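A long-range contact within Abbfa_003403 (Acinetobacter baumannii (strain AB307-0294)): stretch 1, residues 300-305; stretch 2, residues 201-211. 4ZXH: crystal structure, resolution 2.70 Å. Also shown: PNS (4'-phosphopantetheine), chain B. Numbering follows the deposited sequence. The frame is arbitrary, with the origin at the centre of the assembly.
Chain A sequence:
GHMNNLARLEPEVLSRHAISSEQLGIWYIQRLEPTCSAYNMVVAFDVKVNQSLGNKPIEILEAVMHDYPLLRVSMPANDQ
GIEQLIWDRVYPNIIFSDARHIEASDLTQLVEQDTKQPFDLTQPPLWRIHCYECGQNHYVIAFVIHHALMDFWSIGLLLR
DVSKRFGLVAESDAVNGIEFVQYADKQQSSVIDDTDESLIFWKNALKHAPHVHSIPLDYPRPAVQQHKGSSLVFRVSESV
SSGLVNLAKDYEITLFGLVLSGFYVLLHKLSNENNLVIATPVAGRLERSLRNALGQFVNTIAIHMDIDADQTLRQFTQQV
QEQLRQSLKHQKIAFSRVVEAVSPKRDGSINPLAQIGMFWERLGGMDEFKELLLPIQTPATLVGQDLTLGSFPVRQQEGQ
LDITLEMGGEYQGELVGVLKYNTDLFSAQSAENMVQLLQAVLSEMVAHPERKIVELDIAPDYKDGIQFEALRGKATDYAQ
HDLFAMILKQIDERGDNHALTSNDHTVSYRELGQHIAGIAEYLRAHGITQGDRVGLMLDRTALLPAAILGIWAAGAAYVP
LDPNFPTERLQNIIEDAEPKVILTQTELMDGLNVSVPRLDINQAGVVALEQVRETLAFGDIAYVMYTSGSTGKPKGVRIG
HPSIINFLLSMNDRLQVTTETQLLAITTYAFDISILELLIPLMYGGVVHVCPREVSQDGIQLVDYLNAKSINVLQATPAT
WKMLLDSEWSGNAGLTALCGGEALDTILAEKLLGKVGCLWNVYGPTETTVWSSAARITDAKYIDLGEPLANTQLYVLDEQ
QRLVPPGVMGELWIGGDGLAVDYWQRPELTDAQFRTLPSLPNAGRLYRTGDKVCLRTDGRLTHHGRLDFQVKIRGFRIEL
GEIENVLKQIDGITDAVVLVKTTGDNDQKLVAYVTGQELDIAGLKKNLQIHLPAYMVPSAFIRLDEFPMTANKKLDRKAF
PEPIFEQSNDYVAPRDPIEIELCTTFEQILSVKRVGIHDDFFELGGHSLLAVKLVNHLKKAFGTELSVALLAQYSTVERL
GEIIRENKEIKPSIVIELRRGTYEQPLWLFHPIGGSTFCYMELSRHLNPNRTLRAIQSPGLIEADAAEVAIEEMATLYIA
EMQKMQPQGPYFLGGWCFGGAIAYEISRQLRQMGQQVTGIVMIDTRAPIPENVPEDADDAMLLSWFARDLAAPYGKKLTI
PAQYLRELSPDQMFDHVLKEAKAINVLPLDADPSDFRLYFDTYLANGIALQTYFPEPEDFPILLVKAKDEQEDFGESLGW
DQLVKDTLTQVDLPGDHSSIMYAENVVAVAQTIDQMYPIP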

ATOM      1  N   THR A 300      -1.978  17.573 -18.061  1.00 34.69           N
ATOM      2  CA  THR A 300      -1.751  17.774 -16.648  1.00 30.81           C
ATOM      3  C   THR A 300      -0.345  18.350 -16.441  1.00 30.12           C
ATOM      4  O   THR A 300       0.599  17.929 -17.104  1.00 26.98           O
ATOM      5  CB  THR A 300      -1.909  16.439 -15.864  1.00 53.89           C
ATOM      6  OG1 THR A 300      -3.224  15.912 -16.064  1.00 52.94           O
ATOM      7  CG2 THR A 300      -1.679  16.640 -14.372  1.00 52.26           C
ATOM      8  N   ILE A 301      -0.206  19.328 -15.547  1.00 34.31           N
ATOM      9  CA  ILE A 301       1.117  19.659 -15.027  1.00 36.12           C
ATOM     10  C   ILE A 301       1.137  19.555 -13.507  1.00 38.33           C
ATOM     11  O   ILE A 301       0.145  19.871 -12.849  1.00 37.93           O
ATOM     12  CB  ILE A 301       1.600  21.071 -15.436  1.00 30.03           C
ATOM     13  CG1 ILE A 301       0.630  22.142 -14.953  1.00 34.02           C
ATOM     14  CG2 ILE A 301       1.844  21.155 -16.926  1.00 29.01           C
ATOM     15  CD1 ILE A 301       1.042  23.556 -15.379  1.00 37.63           C
ATOM     16  N   ALA A 302       2.271  19.108 -12.960  1.00 35.70           N
ATOM     17  CA  ALA A 302       2.451  19.006 -11.513  1.00 37.39           C
ATOM     18  C   ALA A 302       3.290  20.164 -10.938  1.00 39.66           C
ATOM     19  O   ALA A 302       4.467  20.331 -11.277  1.00 39.39           O
ATOM     20  CB  ALA A 302       3.088  17.669 -11.156  1.00 31.06           C
ATOM     21  N   ILE A 303       2.676  20.960 -10.065  1.00 36.51           N
ATOM     22  CA  ILE A 303       3.385  22.051  -9.409  1.00 33.60           C
ATOM     23  C   ILE A 303       3.814  21.638  -8.010  1.00 42.05           C
ATOM     24  O   ILE A 303       2.979  21.467  -7.115  1.00 46.45           O
ATOM     25  CB  ILE A 303       2.529  23.314  -9.303  1.00 32.27           C
ATOM     26  CG1 ILE A 303       1.909  23.678 -10.653  1.00 31.34           C
ATOM     27  CG2 ILE A 303       3.355  24.441  -8.765  1.00 33.29           C
ATOM     28  CD1 ILE A 303       2.916  23.826 -11.735  1.00 31.96           C
ATOM     29  N   HIS A 304       5.116  21.467  -7.822  1.00 38.36           N
ATOM     30  CA  HIS A 304       5.654  21.103  -6.517  1.00 35.70           C
ATOM     31  C   HIS A 304       6.168  22.365  -5.829  1.00 37.81           C
ATOM     32  O   HIS A 304       7.120  22.988  -6.307  1.00 34.54           O
ATOM     33  CB  HIS A 304       6.754  20.048  -6.677  1.00 37.88           C
ATOM     34  CG  HIS A 304       7.567  19.808  -5.443  1.00 48.41           C
ATOM     35  ND1 HIS A 304       8.890  19.422  -5.497  1.00 51.62           N
ATOM     36  CD2 HIS A 304       7.252  19.895  -4.129  1.00 54.42           C
ATOM     37  CE1 HIS A 304       9.357  19.289  -4.267  1.00 53.81           C
ATOM     38  NE2 HIS A 304       8.384  19.571  -3.418  1.00 57.61           N
ATOM     39  N   MET A 305       5.511  22.750  -4.733  1.00 33.90           N
ATOM     40  CA  MET A 305       5.872  23.938  -3.949  1.00 38.07           C
ATOM     41  C   MET A 305       6.608  23.542  -2.683  1.00 42.60           C
ATOM     42  O   MET A 305       6.205  22.616  -1.988  1.00 41.92           O
ATOM     43  CB  MET A 305       4.631  24.753  -3.544  1.00 43.30           C
ATOM     44  CG  MET A 305       3.861  25.457  -4.667  1.00 45.05           C
ATOM     45  SD  MET A 305       4.711  26.854  -5.391  1.00 45.76           S
ATOM     46  CE  MET A 305       5.254  27.700  -3.904  1.00 40.05           C
TER
HETATM   47  O23 PNS B1401       2.941   4.721 -14.939  1.00 28.78           O
HETATM   48  P24 PNS B1401       3.073   5.057 -16.401  1.00 28.70           P
HETATM   49  O25 PNS B1401       4.451   5.257 -16.969  1.00 28.18           O
HETATM   50  O27 PNS B1401       2.255   6.435 -16.589  1.00 38.06           O
HETATM   51  C28 PNS B1401       0.894   6.530 -16.180  1.00 36.72           C
HETATM   52  C29 PNS B1401       0.371   7.910 -16.537  1.00 39.68           C
HETATM   53  C30 PNS B1401       0.569   8.051 -18.047  1.00 38.81           C
HETATM   54  C31 PNS B1401       1.177   8.968 -15.781  1.00 37.31           C
HETATM   55  C32 PNS B1401      -1.103   8.021 -16.120  1.00 36.28           C
HETATM   56  O33 PNS B1401      -1.213   7.484 -14.792  1.00 31.14           O
HETATM   57  C34 PNS B1401      -1.580   9.459 -16.194  1.00 36.04           C
HETATM   58  O35 PNS B1401      -1.596  10.091 -17.250  1.00 32.67           O
HETATM   59  N36 PNS B1401      -2.001  10.040 -15.079  1.00 29.27           N
HETATM   60  C37 PNS B1401      -2.475  11.414 -15.048  1.00 25.61           C
HETATM   61  C38 PNS B1401      -3.920  11.393 -14.553  1.00 31.38           C
HETATM   62  C39 PNS B1401      -4.687  12.507 -15.198  0.50 37.97           C
HETATM   63  O40 PNS B1401      -4.477  12.821 -16.360  0.50 45.27           O
HETATM   64  N41 PNS B1401      -5.574  13.083 -14.398  0.50 35.69           N
HETATM   65  C42 PNS B1401      -6.472  14.171 -14.702  0.50 33.92           C
HETATM   66  C43 PNS B1401      -6.948  14.570 -13.321  0.50 32.12           C
HETATM   67  S44 PNS B1401      -5.956  15.973 -12.791  0.50 61.73           S
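Stretch 2 201-211: FWKNALKHAPH

Stretch 2 lies over stretch 1 as the last turn of a helix followed by a tight bend. Residues 201-205 are helical, held by the Ala-205 N to Phe-201 O hydrogen bond (2.8 Å); Leu-206 leaves helical phi/psi and opens a type I turn to Ala-209, closed by Ala-209 N to Leu-206 O at 3.2 Å. The helix runs in roughly the same sense as the strand 302-305, their axes crossing at 41° and approaching to 9.6 Å. The closest pair of CA atoms is that of His-304 and Leu-206, 6.4 Å apart, and the contact buries 365 Å², both sides summed.

The main projection from the strand is His-304. With chi1 at 168° (t), its ring enters the hollow made by the end of the helix and the turn that follows. At the ring edge, ND1 of His-304 donates a hydrogen bond to Ala-205 O (3.2 Å, 149°), while CA of Ala-209 covers one face, 4.0 Å from the ring centroid, in a CH-pi contact. The backbone of His-208 borders the same pocket, its O lying 3.6 Å from CE1 of His-304; the CA-to-CB bond of His-208 points sideways, and the poorly ordered end of the side chain leads off from stretch 1.

Stretch 2 answers with two projections of its own. Leu-206, an m,t rotamer, reaches down to the strand: both CD1 and CD2 of Leu-206 lie 4.0 Å from CB of Ala-302, and CD2 of Leu-206 is also 3.8 Å from CB of His-304. One helical turn earlier, Trp-202 lays the six-membered end of its indole beside residues 301-303. Its CH2 packs 3.7 Å from CB of Ile-301, its CZ3 lies 3.2 Å from the backbone O of Ala-302, and CD1 of Ile-303 meets the ring edge, 4.4 Å from CH2 of Trp-202.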

ATOM      1  N   PHE A 201      13.551  21.030 -17.093  1.00 46.46           N
ATOM      2  CA  PHE A 201      12.823  21.855 -16.132  1.00 39.03           C
ATOM      3  C   PHE A 201      11.986  21.005 -15.181  1.00 48.09           C
ATOM      4  O   PHE A 201      12.080  21.155 -13.960  1.00 52.95           O
ATOM      5  CB  PHE A 201      11.919  22.857 -16.847  1.00 38.01           C
ATOM      6  CG  PHE A 201      11.018  23.630 -15.921  1.00 41.23           C
ATOM      7  CD1 PHE A 201      11.395  24.876 -15.447  1.00 40.57           C
ATOM      8  CD2 PHE A 201       9.785  23.113 -15.525  1.00 44.62           C
ATOM      9  CE1 PHE A 201      10.562  25.599 -14.591  1.00 43.01           C
ATOM     10  CE2 PHE A 201       8.950  23.829 -14.665  1.00 47.10           C
ATOM     11  CZ  PHE A 201       9.339  25.077 -14.204  1.00 45.72           C
ATOM     12  N   TRP A 202      11.159  20.128 -15.749  1.00 44.21           N
ATOM     13  CA  TRP A 202      10.271  19.286 -14.957  1.00 43.27           C
ATOM     14  C   TRP A 202      11.046  18.274 -14.134  1.00 45.90           C
ATOM     15  O   TRP A 202      10.692  17.970 -12.992  1.00 48.81           O
ATOM     16  CB  TRP A 202       9.277  18.556 -15.853  1.00 40.75           C
ATOM     17  CG  TRP A 202       8.251  19.446 -16.443  1.00 39.77           C
ATOM     18  CD1 TRP A 202       8.060  19.708 -17.766  1.00 39.28           C
ATOM     19  CD2 TRP A 202       7.268  20.207 -15.734  1.00 38.85           C
ATOM     20  NE1 TRP A 202       7.014  20.589 -17.928  1.00 39.45           N
ATOM     21  CE2 TRP A 202       6.511  20.910 -16.695  1.00 35.75           C
ATOM     22  CE3 TRP A 202       6.952  20.361 -14.384  1.00 31.18           C
ATOM     23  CZ2 TRP A 202       5.461  21.748 -16.348  1.00 32.22           C
ATOM     24  CZ3 TRP A 202       5.911  21.200 -14.039  1.00 31.62           C
ATOM     25  CH2 TRP A 202       5.177  21.878 -15.014  1.00 35.66           C
ATOM     26  N   LYS A 203      12.107  17.748 -14.724  1.00 47.61           N
ATOM     27  CA  LYS A 203      12.925  16.758 -14.049  1.00 46.70           C
ATOM     28  C   LYS A 203      13.486  17.384 -12.769  1.00 47.57           C
ATOM     29  O   LYS A 203      13.549  16.726 -11.732  1.00 48.41           O
ATOM     30  CB  LYS A 203      14.035  16.258 -14.983  1.00 50.20           C
ATOM     31  CG  LYS A 203      14.522  14.839 -14.709  1.00 61.58           C
ATOM     32  CD  LYS A 203      15.753  14.510 -15.559  1.00 78.20           C
ATOM     33  CE  LYS A 203      15.399  13.988 -16.951  1.00 87.19           C
ATOM     34  NZ  LYS A 203      14.852  12.595 -16.919  1.00 89.75           N
ATOM     35  N   ASN A 204      13.845  18.666 -12.824  1.00 45.31           N
ATOM     36  CA  ASN A 204      14.367  19.345 -11.633  1.00 47.42           C
ATOM     37  C   ASN A 204      13.263  19.828 -10.690  1.00 45.95           C
ATOM     38  O   ASN A 204      13.400  19.779  -9.469  1.00 50.69           O
ATOM     39  CB  ASN A 204      15.267  20.521 -12.036  1.00 48.91           C
ATOM     40  CG  ASN A 204      16.587  20.059 -12.647  1.00 62.78           C
ATOM     41  OD1 ASN A 204      17.063  18.953 -12.364  1.00 71.34           O
ATOM     42  ND2 ASN A 204      17.178  20.895 -13.498  1.00 63.73           N
ATOM     43  N   ALA A 205      12.162  20.286 -11.261  1.00 42.75           N
ATOM     44  CA  ALA A 205      11.044  20.766 -10.464  1.00 41.75           C
ATOM     45  C   ALA A 205      10.466  19.660  -9.579  1.00 37.05           C
ATOM     46  O   ALA A 205       9.991  19.931  -8.478  1.00 36.90           O
ATOM     47  CB  ALA A 205       9.955  21.347 -11.381  1.00 34.01           C
ATOM     48  N   LEU A 206      10.515  18.420 -10.059  1.00 34.83           N
ATOM     49  CA  LEU A 206       9.885  17.305  -9.345  1.00 50.03           C
ATOM     50  C   LEU A 206      10.857  16.292  -8.728  1.00 56.12           C
ATOM     51  O   LEU A 206      10.418  15.279  -8.196  1.00 56.27           O
ATOM     52  CB  LEU A 206       8.915  16.571 -10.283  1.00 42.52           C
ATOM     53  CG  LEU A 206       7.683  17.415 -10.649  1.00 42.73           C
ATOM     54  CD1 LEU A 206       6.949  16.920 -11.891  1.00 28.07           C
ATOM     55  CD2 LEU A 206       6.736  17.451  -9.475  1.00 37.78           C
ATOM     56  N   LYS A 207      12.160  16.567  -8.781  1.00 68.21           N
ATOM     57  CA  LYS A 207      13.170  15.632  -8.258  1.00 71.02           C
ATOM     58  C   LYS A 207      12.961  15.338  -6.769  1.00 67.08           C
ATOM     59  O   LYS A 207      13.003  14.183  -6.343  1.00 67.03           O
ATOM     60  CB  LYS A 207      14.588  16.178  -8.487  1.00 67.56           C
ATOM     61  N   HIS A 208      12.712  16.384  -5.991  1.00 57.40           N
ATOM     62  CA  HIS A 208      12.544  16.237  -4.549  1.00 62.78           C
ATOM     63  C   HIS A 208      11.092  16.043  -4.122  1.00 49.74           C
ATOM     64  O   HIS A 208      10.766  16.207  -2.947  1.00 53.35           O
ATOM     65  CB  HIS A 208      13.107  17.464  -3.813  1.00 82.39           C
ATOM     66  CG  HIS A 208      14.555  17.734  -4.090  1.00 93.50           C
ATOM     67  ND1 HIS A 208      15.542  16.788  -3.899  1.00 92.64           N
ATOM     68  CD2 HIS A 208      15.186  18.855  -4.511  1.00 96.76           C
ATOM     69  CE1 HIS A 208      16.713  17.309  -4.214  1.00 94.22           C
ATOM     70  NE2 HIS A 208      16.526  18.562  -4.586  1.00 98.07           N
ATOM     71  N   ALA A 209      10.214  15.728  -5.063  1.00 41.18           N
ATOM     72  CA  ALA A 209       8.795  15.599  -4.742  1.00 37.34           C
ATOM     73  C   ALA A 209       8.566  14.362  -3.909  1.00 33.93           C
ATOM     74  O   ALA A 209       9.174  13.319  -4.165  1.00 39.27           O
ATOM     75  CB  ALA A 209       7.959  15.541  -6.005  1.00 39.55           C
ATOM     76  N   PRO A 210       7.686  14.457  -2.910  1.00 33.47           N
ATOM     77  CA  PRO A 210       7.362  13.218  -2.201  1.00 42.48           C
ATOM     78  C   PRO A 210       6.579  12.246  -3.100  1.00 36.91           C
ATOM     79  O   PRO A 210       5.875  12.625  -4.034  1.00 43.87           O
ATOM     80  CB  PRO A 210       6.507  13.698  -1.031  1.00 28.60           C
ATOM     81  CG  PRO A 210       5.820  14.873  -1.573  1.00 28.72           C
ATOM     82  CD  PRO A 210       6.805  15.561  -2.504  1.00 35.83           C
ATOM     83  N   HIS A 211       6.735  10.975  -2.796  1.00 29.97           N
ATOM     84  CA  HIS A 211       6.032   9.911  -3.467  1.00 29.60           C
ATOM     85  C   HIS A 211       4.528  10.052  -3.278  1.00 32.04           C
ATOM     86  O   HIS A 211       3.760   9.844  -4.219  1.00 36.09           O
ATOM     87  CB  HIS A 211       6.537   8.578  -2.921  1.00 27.67           C
ATOM     88  CG  HIS A 211       5.837   7.383  -3.470  1.00 30.90           C
ATOM     89  ND1 HIS A 211       6.221   6.774  -4.647  1.00 27.11           N
ATOM     90  CD2 HIS A 211       4.792   6.663  -2.990  1.00 23.95           C
ATOM     91  CE1 HIS A 211       5.440   5.730  -4.868  1.00 27.22           C
ATOM     92  NE2 HIS A 211       4.563   5.643  -3.880  1.00 23.29           N
TER